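Long-range contacts in FERM, ARHGEF and pleckstrin domain-containing protein 2 (Mus musculus, PDB 6D2K), which acts as a guanine nucleotide exchange factor that activates RAC1 and is represented here by its N-terminal FERM domain: residues Phe88-Pro92 with Arg188-Gly194; Arg101-Ala105 with Asp180-Leu184; Leu131-Glu135 with His147-Tyr153; Val212-Val217 with Thr228-Ser232. All coordinates share one frame. Residues are numbered along the deposited sequence.

In the fold
The chain runs through the three lobes of a FERM domain: ubiquitin-like, central helical and C-terminal PH-like. Contact 1 pairs the loop entering the helical lobe, 88-92, with the loop leaving it, 188-194. Contacts 2 and 3 lie within the long loop so formed, contact 3 also within that of contact 2. Contact 2 crosses the first and last helices of this lobe, and contact 3 joins helix 121-136 to the end of helix 141-150. Contact 4 follows in series in the PH-like sheet. Contact 2 touches both contact 1, through P89 on F104, and contact 3, through V183 on L131; P90 packing on H214 brings contact 1 against contact 4.

Contact 1. Residues Phe88-Pro92 with Arg188-Gly194; sequences FPPDP and RKLEMYG
The hydroxyl of Y193 donates to the backbone carbonyl of P89, with OH to O at 2.7 Å. Next along the segment, P90 O accepts a weak bond from R188 NH2 at 3.3 Å, and a water bridges the same P90 O (2.8 Å) to R188 O (2.7 Å), donating to both. R188 leaves its backbone with chi1 p and chi2 and chi3 t; its strongest partner is E185, through a salt bridge, whereas D91 OD1 lies 4.0 Å from R188 NE over one face of the guanidinium, a long pairing of charges alone. Neither segment is regular helix or strand. They are the linkers by which the chain enters and leaves the helical lobe of the FERM domain, brought side by side with CA atoms of F88 and G194 5.5 Å apart. Residues L190 to Y193 form a type I turn closed by Y193 N to L190 O at 3.0 Å, and Y193, chi1 t, extends its ring back to the prolines. P92 CG lies 3.3 Å from Y193 OH. F88 (chi1 m) directs its ring edge at the face of Y193, centroids 5.4 Å apart and planes at 84°. Over one F88 face sits G194 CA, 3.5 Å from the centroid, a CH-pi contact; G194 has positive phi (70/9), and a CB there would clash with F88 CG.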
# COMPACT_ATOMS: atom_id res chain seq x y z
N PHE A 88 4.21 -0.25 5.72
CA PHE A 88 5.41 -0.82 5.11
C PHE A 88 6.63 -0.61 6.02
O PHE A 88 7.12 0.52 6.18
CB PHE A 88 5.65 -0.16 3.75
CG PHE A 88 4.66 -0.57 2.68
CD1 PHE A 88 4.98 -1.56 1.78
CD2 PHE A 88 3.43 0.06 2.56
CE1 PHE A 88 4.09 -1.95 0.78
CE2 PHE A 88 2.52 -0.33 1.56
CZ PHE A 88 2.86 -1.33 0.67
N PRO A 89 7.13 -1.69 6.64
CA PRO A 89 8.31 -1.50 7.49
C PRO A 89 9.58 -1.48 6.64
O PRO A 89 9.56 -1.92 5.50
CB PRO A 89 8.28 -2.75 8.38
CG PRO A 89 7.73 -3.81 7.46
CD PRO A 89 6.68 -3.09 6.62
N PRO A 90 10.68 -0.94 7.19
CA PRO A 90 11.92 -0.83 6.42
C PRO A 90 12.53 -2.19 6.03
O PRO A 90 13.19 -2.25 5.00
CB PRO A 90 12.85 -0.06 7.37
CG PRO A 90 12.26 -0.23 8.72
CD PRO A 90 10.79 -0.37 8.54
N ASP A 91 12.31 -3.23 6.83
CA ASP A 91 12.93 -4.54 6.56
C ASP A 91 11.87 -5.64 6.58
O ASP A 91 11.77 -6.39 7.55
CB ASP A 91 14.03 -4.83 7.60
CG ASP A 91 15.04 -5.88 7.13
OD1 ASP A 91 14.78 -6.58 6.13
OD2 ASP A 91 16.11 -6.00 7.78
N PRO A 92 11.08 -5.74 5.51
CA PRO A 92 9.99 -6.72 5.53
C PRO A 92 10.50 -8.17 5.49
O PRO A 92 9.75 -9.09 5.84
CB PRO A 92 9.18 -6.40 4.26
CG PRO A 92 10.13 -5.64 3.39
CD PRO A 92 11.07 -4.90 4.30
N ARG A 188 12.69 -3.01 -1.03
CA ARG A 188 12.77 -2.18 0.18
C ARG A 188 13.78 -1.07 0.04
O ARG A 188 13.76 -0.12 0.83
CB ARG A 188 13.09 -3.03 1.41
CG ARG A 188 14.54 -3.43 1.52
CD ARG A 188 14.72 -4.39 2.67
NE ARG A 188 16.13 -4.69 2.89
CZ ARG A 188 16.90 -4.01 3.72
NH1 ARG A 188 18.18 -4.34 3.86
NH2 ARG A 188 16.40 -3.00 4.42
N LYS A 189 14.67 -1.16 -0.95
CA LYS A 189 15.65 -0.09 -1.18
C LYS A 189 15.18 0.95 -2.20
O LYS A 189 15.87 1.96 -2.43
CB LYS A 189 17.00 -0.66 -1.64
CG LYS A 189 17.70 -1.52 -0.59
CD LYS A 189 18.11 -0.69 0.60
CE LYS A 189 18.95 -1.49 1.57
NZ LYS A 189 19.32 -0.68 2.76
N LEU A 190 14.01 0.73 -2.80
CA LEU A 190 13.47 1.65 -3.79
C LEU A 190 12.87 2.85 -3.10
O LEU A 190 12.19 2.72 -2.09
CB LEU A 190 12.41 0.98 -4.65
CG LEU A 190 12.93 -0.24 -5.40
CD1 LEU A 190 11.78 -0.89 -6.15
CD2 LEU A 190 14.05 0.18 -6.35
N GLU A 191 13.11 4.03 -3.67
CA GLU A 191 12.58 5.26 -3.11
C GLU A 191 11.06 5.21 -3.04
O GLU A 191 10.45 5.81 -2.14
CB GLU A 191 13.03 6.45 -3.96
CG GLU A 191 12.64 7.81 -3.40
CD GLU A 191 13.30 8.94 -4.17
OE1 GLU A 191 14.18 9.61 -3.59
OE2 GLU A 191 12.95 9.13 -5.35
N MET A 192 10.43 4.49 -3.97
CA MET A 192 8.97 4.43 -4.00
C MET A 192 8.36 3.27 -3.20
O MET A 192 7.14 3.07 -3.22
CB MET A 192 8.47 4.41 -5.45
CG MET A 192 8.73 5.73 -6.20
SD MET A 192 7.91 7.16 -5.42
CE MET A 192 6.20 6.75 -5.74
N TYR A 193 9.19 2.51 -2.50
CA TYR A 193 8.71 1.42 -1.64
C TYR A 193 7.69 1.94 -0.64
O TYR A 193 7.98 2.83 0.16
CB TYR A 193 9.89 0.73 -0.93
CG TYR A 193 9.49 -0.21 0.20
CD1 TYR A 193 8.95 -1.46 -0.08
CD2 TYR A 193 9.67 0.14 1.52
CE1 TYR A 193 8.59 -2.32 0.94
CE2 TYR A 193 9.32 -0.70 2.55
CZ TYR A 193 8.77 -1.93 2.25
OH TYR A 193 8.39 -2.79 3.26
N GLY A 194 6.48 1.37 -0.70
CA GLY A 194 5.39 1.73 0.20
C GLY A 194 4.79 3.12 -0.02
O GLY A 194 3.96 3.56 0.79
O HOH W 1 13.73 0.11 3.57

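Contact 2. Residues Arg101-Ala105 with Asp180-Leu184; sequences RYLFA and DFQVL
Two helical segments, 101-105 and 180-184, cross at a signed angle of +56° with their axes 9.0 Å apart. Their CA atoms come nearest at A105 and D180, 5.6 Å, where the small alanine lets the backbones close in. The A105 methyl points at the other helix and fits into the hollow bordered by D180, V183 and L184: its CB is 3.7 Å from D180 OD2, 4.2 Å from V183 CG1 and 4.3 Å from L184 CD2. L184 fills the reciprocal hollow. With chi1 m and chi2 t it reaches across to the surface between R101, F104 and A105, placing CD1 3.9 Å from R101 CB, and CD2 3.9 Å from F104 CB and 3.8 Å from A105 N. These are the first and last helices of the central FERM lobe, helix 98-113 and helix 176-187, and helix 121-136 lies against the same region, its L131 touching V183 and its S134 touching D180. D180, chi1 m, lays its carboxylate along the first helix: OD1 is 3.3 Å from Y102 CA and near the plane of the Y102 ring, at its edge. No direct hydrogen bond joins the segments, but a water donates to D180 OD2 at 3.0 Å and to Y102 O at 3.3 Å. F104 touches with its CB while its ring turns off to pack on P89 and L95.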
# COMPACT_ATOMS: atom_id res chain seq x y z
N ARG A 101 5.53 -12.66 4.47
CA ARG A 101 6.46 -12.22 3.44
C ARG A 101 5.91 -12.49 2.05
O ARG A 101 6.14 -11.71 1.12
CB ARG A 101 7.81 -12.92 3.62
CG ARG A 101 8.48 -12.56 4.95
CD ARG A 101 9.92 -13.04 5.00
NE ARG A 101 10.06 -14.49 5.06
CZ ARG A 101 10.04 -15.21 6.18
NH1 ARG A 101 9.86 -14.63 7.35
NH2 ARG A 101 10.20 -16.53 6.12
N TYR A 102 5.21 -13.61 1.92
CA TYR A 102 4.49 -13.96 0.70
C TYR A 102 3.46 -12.87 0.35
O TYR A 102 3.42 -12.38 -0.77
CB TYR A 102 3.82 -15.33 0.86
CG TYR A 102 2.71 -15.64 -0.13
CD1 TYR A 102 2.97 -15.75 -1.49
CD2 TYR A 102 1.41 -15.84 0.31
CE1 TYR A 102 1.95 -16.04 -2.39
CE2 TYR A 102 0.39 -16.14 -0.57
CZ TYR A 102 0.66 -16.24 -1.92
OH TYR A 102 -0.34 -16.54 -2.81
N LEU A 103 2.64 -12.48 1.33
CA LEU A 103 1.66 -11.41 1.06
C LEU A 103 2.34 -10.09 0.69
O LEU A 103 1.85 -9.38 -0.19
CB LEU A 103 0.72 -11.21 2.25
CG LEU A 103 -0.22 -12.39 2.53
CD1 LEU A 103 -1.24 -11.96 3.57
CD2 LEU A 103 -0.91 -12.90 1.26
N PHE A 104 3.46 -9.77 1.33
CA PHE A 104 4.17 -8.54 0.96
C PHE A 104 4.70 -8.60 -0.47
O PHE A 104 4.66 -7.61 -1.19
CB PHE A 104 5.32 -8.23 1.94
CG PHE A 104 4.93 -7.28 3.05
CD1 PHE A 104 5.38 -5.97 3.03
CD2 PHE A 104 4.13 -7.69 4.10
CE1 PHE A 104 5.02 -5.07 4.03
CE2 PHE A 104 3.77 -6.80 5.12
CZ PHE A 104 4.22 -5.49 5.09
N ALA A 105 5.22 -9.75 -0.89
CA ALA A 105 5.67 -9.88 -2.27
C ALA A 105 4.52 -9.67 -3.25
O ALA A 105 4.70 -9.03 -4.30
CB ALA A 105 6.34 -11.24 -2.51
N ASP A 180 10.48 -14.79 -2.81
CA ASP A 180 9.79 -13.69 -2.13
C ASP A 180 10.81 -12.84 -1.39
O ASP A 180 10.73 -11.62 -1.40
CB ASP A 180 8.80 -14.23 -1.10
CG ASP A 180 7.59 -14.91 -1.71
OD1 ASP A 180 6.87 -15.57 -0.95
OD2 ASP A 180 7.37 -14.81 -2.94
N PHE A 181 11.77 -13.48 -0.73
CA PHE A 181 12.75 -12.72 0.04
C PHE A 181 13.53 -11.78 -0.87
O PHE A 181 13.80 -10.64 -0.50
CB PHE A 181 13.73 -13.65 0.78
CG PHE A 181 14.76 -12.91 1.57
CD1 PHE A 181 14.42 -12.25 2.74
CD2 PHE A 181 16.07 -12.84 1.12
CE1 PHE A 181 15.38 -11.55 3.47
CE2 PHE A 181 17.03 -12.14 1.85
CZ PHE A 181 16.68 -11.50 3.01
N GLN A 182 13.87 -12.26 -2.05
CA GLN A 182 14.60 -11.42 -3.00
C GLN A 182 13.74 -10.25 -3.47
O GLN A 182 14.24 -9.16 -3.66
CB GLN A 182 15.07 -12.24 -4.19
CG GLN A 182 16.00 -13.35 -3.79
CD GLN A 182 17.42 -13.03 -4.12
OE1 GLN A 182 18.07 -13.75 -4.89
NE2 GLN A 182 17.92 -11.94 -3.55
N VAL A 183 12.45 -10.49 -3.69
CA VAL A 183 11.56 -9.40 -4.08
C VAL A 183 11.57 -8.31 -3.00
O VAL A 183 11.69 -7.11 -3.32
CB VAL A 183 10.12 -9.91 -4.36
CG1 VAL A 183 9.13 -8.74 -4.45
CG2 VAL A 183 10.09 -10.74 -5.64
N LEU A 184 11.46 -8.73 -1.74
CA LEU A 184 11.45 -7.80 -0.61
C LEU A 184 12.77 -7.04 -0.50
O LEU A 184 12.80 -5.85 -0.22
CB LEU A 184 11.14 -8.50 0.72
CG LEU A 184 9.91 -9.40 0.78
CD1 LEU A 184 9.58 -9.78 2.22
CD2 LEU A 184 8.71 -8.78 0.11
O HOH W 2 4.53 -13.90 -3.48

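Contact 3. Residues Leu131-Glu135 with His147-Tyr153; sequences LLQSE and HLKANEY
The helical lobe of the FERM domain has an acyl-CoA-binding-protein-like fold, and two of its consecutive helices pack here: 131-135 near the end of helix 121-136, and 147-153 over the end of helix 141-150 and the loop that follows, with N151 and E152 extended. The closest CA pairs are L132 with H147 at 8.7 Å and L131 with Y153 at 9.1 Å, so side chains fill the gap. L132 (m, t) projects into it, with CD2 3.4 Å from H147 CD2 and 3.7 Å from Y153 OH, and CD1 4.1 Å from L148 CD1; I164 and H168 of helix 161-168 also touch it. L131 (m, t) puts CB 3.9 Å from Y153 CE1. H147, chi1 t, and Y153, chi1 m, aim their polar ends at each other, NE2 and OH 2.8 Å apart in a hydrogen bond. N151 is the first residue off the helix (-133/122); its m rotamer folds the amide back so that ND2 donates to H147 O at 2.9 Å. E135, with chi1 and chi2 both t, stretches to place OE2 3.2 Å from H147 CE1, near the imidazole plane, and has a weak, long ion pair with K109. One water lies 2.7 Å from both Y153 OH and E135 OE1, its bond to the carboxylate weak; a second donates to E135 OE2 at 2.9 Å and N151 OD1 at 3.1 Å.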
# COMPACT_ATOMS: atom_id res chain seq x y z
N LEU A 131 9.43 -12.93 -9.15
CA LEU A 131 8.01 -13.26 -9.02
C LEU A 131 7.66 -14.49 -9.86
O LEU A 131 6.91 -15.36 -9.40
CB LEU A 131 7.13 -12.07 -9.40
CG LEU A 131 7.16 -10.89 -8.43
CD1 LEU A 131 6.52 -9.64 -9.06
CD2 LEU A 131 6.48 -11.24 -7.12
N LEU A 132 8.22 -14.58 -11.06
CA LEU A 132 8.06 -15.79 -11.89
C LEU A 132 8.63 -17.01 -11.19
O LEU A 132 8.00 -18.07 -11.16
CB LEU A 132 8.71 -15.61 -13.26
CG LEU A 132 8.05 -14.64 -14.24
CD1 LEU A 132 8.83 -14.65 -15.55
CD2 LEU A 132 6.59 -14.99 -14.48
N GLN A 133 9.83 -16.89 -10.62
CA GLN A 133 10.42 -18.05 -9.95
C GLN A 133 9.52 -18.56 -8.81
O GLN A 133 9.32 -19.77 -8.65
CB GLN A 133 11.83 -17.72 -9.46
CG GLN A 133 12.62 -18.89 -8.87
CD GLN A 133 12.91 -19.99 -9.88
OE1 GLN A 133 13.02 -19.74 -11.08
NE2 GLN A 133 13.06 -21.23 -9.39
N SER A 134 8.92 -17.63 -8.06
CA SER A 134 8.04 -18.03 -6.97
C SER A 134 6.78 -18.72 -7.46
O SER A 134 6.31 -19.66 -6.82
CB SER A 134 7.65 -16.84 -6.09
OG SER A 134 6.69 -16.01 -6.72
N GLU A 135 6.23 -18.26 -8.59
CA GLU A 135 4.90 -18.71 -8.99
C GLU A 135 4.94 -19.91 -9.92
O GLU A 135 4.16 -20.86 -9.75
CB GLU A 135 4.11 -17.57 -9.63
CG GLU A 135 2.67 -17.96 -9.97
CD GLU A 135 1.74 -16.77 -10.04
OE1 GLU A 135 1.70 -15.99 -9.07
OE2 GLU A 135 1.02 -16.63 -11.05
N HIS A 147 2.98 -17.88 -19.71
CA HIS A 147 2.52 -17.30 -18.45
C HIS A 147 2.41 -15.78 -18.55
O HIS A 147 1.44 -15.20 -18.09
CB HIS A 147 3.46 -17.68 -17.32
CG HIS A 147 3.08 -17.09 -16.00
ND1 HIS A 147 2.18 -17.69 -15.15
CD2 HIS A 147 3.47 -15.95 -15.39
CE1 HIS A 147 2.03 -16.95 -14.07
NE2 HIS A 147 2.81 -15.89 -14.19
N LEU A 148 3.40 -15.17 -19.19
CA LEU A 148 3.43 -13.71 -19.35
C LEU A 148 2.38 -13.21 -20.33
O LEU A 148 2.05 -12.03 -20.34
CB LEU A 148 4.83 -13.26 -19.76
CG LEU A 148 5.81 -13.33 -18.58
CD1 LEU A 148 7.24 -13.23 -19.05
CD2 LEU A 148 5.49 -12.23 -17.57
N LYS A 149 1.87 -14.09 -21.18
CA LYS A 149 0.76 -13.69 -22.04
C LYS A 149 -0.56 -13.62 -21.28
O LYS A 149 -1.41 -12.78 -21.58
CB LYS A 149 0.61 -14.66 -23.22
CG LYS A 149 1.73 -14.55 -24.24
CD LYS A 149 1.46 -15.46 -25.43
CE LYS A 149 2.57 -15.37 -26.46
NZ LYS A 149 2.43 -16.41 -27.51
N ALA A 150 -0.72 -14.50 -20.30
CA ALA A 150 -1.98 -14.60 -19.58
C ALA A 150 -1.96 -13.88 -18.23
O ALA A 150 -2.99 -13.76 -17.58
CB ALA A 150 -2.36 -16.07 -19.39
N ASN A 151 -0.79 -13.40 -17.82
CA ASN A 151 -0.66 -12.73 -16.52
C ASN A 151 0.11 -11.43 -16.63
O ASN A 151 1.26 -11.41 -17.07
CB ASN A 151 0.04 -13.65 -15.51
CG ASN A 151 -0.73 -14.92 -15.24
OD1 ASN A 151 -1.56 -14.97 -14.34
ND2 ASN A 151 -0.46 -15.95 -16.02
N GLU A 152 -0.52 -10.34 -16.21
CA GLU A 152 0.13 -9.03 -16.31
C GLU A 152 0.92 -8.67 -15.07
O GLU A 152 0.44 -8.81 -13.95
CB GLU A 152 -0.91 -7.95 -16.61
CG GLU A 152 -1.56 -8.10 -17.98
CD GLU A 152 -1.92 -6.75 -18.59
OE1 GLU A 152 -3.03 -6.63 -19.13
OE2 GLU A 152 -1.08 -5.82 -18.53
N TYR A 153 2.16 -8.22 -15.29
CA TYR A 153 3.04 -7.73 -14.23
C TYR A 153 3.32 -6.23 -14.38
O TYR A 153 3.60 -5.54 -13.40
CB TYR A 153 4.36 -8.52 -14.26
CG TYR A 153 4.19 -9.95 -13.81
CD1 TYR A 153 4.50 -10.32 -12.52
CD2 TYR A 153 3.69 -10.91 -14.68
CE1 TYR A 153 4.33 -11.62 -12.10
CE2 TYR A 153 3.51 -12.22 -14.26
CZ TYR A 153 3.84 -12.56 -12.96
OH TYR A 153 3.67 -13.86 -12.53
O HOH W 3 3.26 -13.96 -9.84
O HOH W 4 -0.43 -14.18 -11.53

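Contact 4. Residues Val212-Val217 with Thr228-Ser232; sequences VSHMGV and TFNWS
This contact lies at an edge of the PH-like FERM lobe's antiparallel sheet, where strand 216-221 pairs with the outermost strand 224-230 beside a tight turn. H214 (-59/-20) and M215 (-87/-30) make that turn, closed by S213 N to G216 O at 2.9 Å and G216 N to S213 O at 3.1 Å; S213 OG also accepts from M215 N at 3.0 Å, an ST turn. V217 and F229 are a hydrogen-bonded pair, N to O 3.1 Å from V217 to F229 and 2.7 Å in return, their side chains on one face against I246. G216 and N230 form the adjoining non-hydrogen-bonded pair, CA atoms 4.3 Å apart. At W231 the chain enters a 3-10 turn: its N donates to M215 O (3.0 Å), and its indole (chi1 m) folds over the turn so that NE1 donates to S213 O (3.2 Å). V212 CG2 meets W231 CZ2 at 3.6 Å, and H281 of helix 267-284 packs edge-to-face with the indole. G216 CA lies 3.4 Å from the centroid of W231's five-membered ring, over its face. At 155/-162, with F229 O 3.3 Å from CA, G216 leaves no room for a CB, so only glycine suits this backbone.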
# COMPACT_ATOMS: atom_id res chain seq x y z
N VAL A 212 3.75 9.40 3.32
CA VAL A 212 4.19 9.09 4.68
C VAL A 212 4.85 7.72 4.70
O VAL A 212 4.49 6.82 3.93
CB VAL A 212 3.03 9.19 5.70
CG1 VAL A 212 1.99 8.12 5.45
CG2 VAL A 212 3.56 9.12 7.13
N SER A 213 5.86 7.57 5.55
CA SER A 213 6.62 6.32 5.61
C SER A 213 7.02 6.06 7.06
O SER A 213 6.73 6.86 7.96
CB SER A 213 7.88 6.40 4.76
OG SER A 213 8.87 7.20 5.42
N HIS A 214 7.69 4.93 7.30
CA HIS A 214 8.16 4.60 8.63
C HIS A 214 9.12 5.68 9.15
O HIS A 214 9.35 5.80 10.36
CB HIS A 214 8.85 3.22 8.61
CG HIS A 214 10.14 3.20 7.85
ND1 HIS A 214 10.20 2.93 6.50
CD2 HIS A 214 11.41 3.42 8.25
CE1 HIS A 214 11.46 3.00 6.10
NE2 HIS A 214 12.21 3.30 7.14
N MET A 215 9.67 6.48 8.24
CA MET A 215 10.63 7.52 8.65
C MET A 215 9.98 8.84 9.04
O MET A 215 10.52 9.58 9.85
CB MET A 215 11.63 7.80 7.54
CG MET A 215 13.02 8.06 8.05
SD MET A 215 13.89 6.49 8.06
CE MET A 215 13.91 6.18 6.30
N GLY A 216 8.84 9.15 8.43
CA GLY A 216 8.19 10.43 8.68
C GLY A 216 7.30 10.87 7.53
O GLY A 216 6.90 10.07 6.69
N VAL A 217 6.97 12.16 7.52
CA VAL A 217 6.16 12.72 6.47
C VAL A 217 7.06 13.22 5.36
O VAL A 217 8.09 13.85 5.61
CB VAL A 217 5.26 13.84 7.01
CG1 VAL A 217 4.41 14.45 5.88
CG2 VAL A 217 4.38 13.27 8.10
N THR A 228 12.13 15.27 3.91
CA THR A 228 11.73 14.23 4.84
C THR A 228 11.58 14.88 6.21
O THR A 228 12.55 15.39 6.77
CB THR A 228 12.76 13.07 4.92
OG1 THR A 228 12.84 12.40 3.66
CG2 THR A 228 12.35 12.08 5.98
N PHE A 229 10.37 14.90 6.73
CA PHE A 229 10.13 15.40 8.07
C PHE A 229 10.13 14.20 9.00
O PHE A 229 9.10 13.58 9.23
CB PHE A 229 8.83 16.20 8.14
CG PHE A 229 8.76 17.32 7.13
CD1 PHE A 229 9.76 18.27 7.07
CD2 PHE A 229 7.70 17.40 6.24
CE1 PHE A 229 9.71 19.28 6.14
CE2 PHE A 229 7.65 18.41 5.30
CZ PHE A 229 8.65 19.35 5.25
N ASN A 230 11.31 13.86 9.51
CA ASN A 230 11.48 12.70 10.36
C ASN A 230 10.60 12.77 11.59
O ASN A 230 10.40 13.85 12.15
CB ASN A 230 12.94 12.54 10.79
CG ASN A 230 13.90 12.58 9.62
OD1 ASN A 230 14.31 13.66 9.18
ND2 ASN A 230 14.26 11.41 9.12
N TRP A 231 10.10 11.63 12.04
CA TRP A 231 9.21 11.60 13.19
C TRP A 231 9.79 12.28 14.42
O TRP A 231 9.07 12.89 15.21
CB TRP A 231 8.79 10.17 13.52
CG TRP A 231 7.91 9.54 12.48
CD1 TRP A 231 8.17 8.41 11.75
CD2 TRP A 231 6.62 10.00 12.06
NE1 TRP A 231 7.13 8.15 10.89
CE2 TRP A 231 6.16 9.10 11.07
CE3 TRP A 231 5.82 11.08 12.42
CZ2 TRP A 231 4.93 9.26 10.44
CZ3 TRP A 231 4.60 11.23 11.79
CH2 TRP A 231 4.17 10.33 10.81
N SER A 232 11.11 12.18 14.59
CA SER A 232 11.75 12.76 15.76
C SER A 232 11.59 14.28 15.80
O SER A 232 11.68 14.89 16.87
CB SER A 232 13.24 12.37 15.82
OG SER A 232 13.95 12.90 14.72
O HOH W 5 12.97 9.04 11.03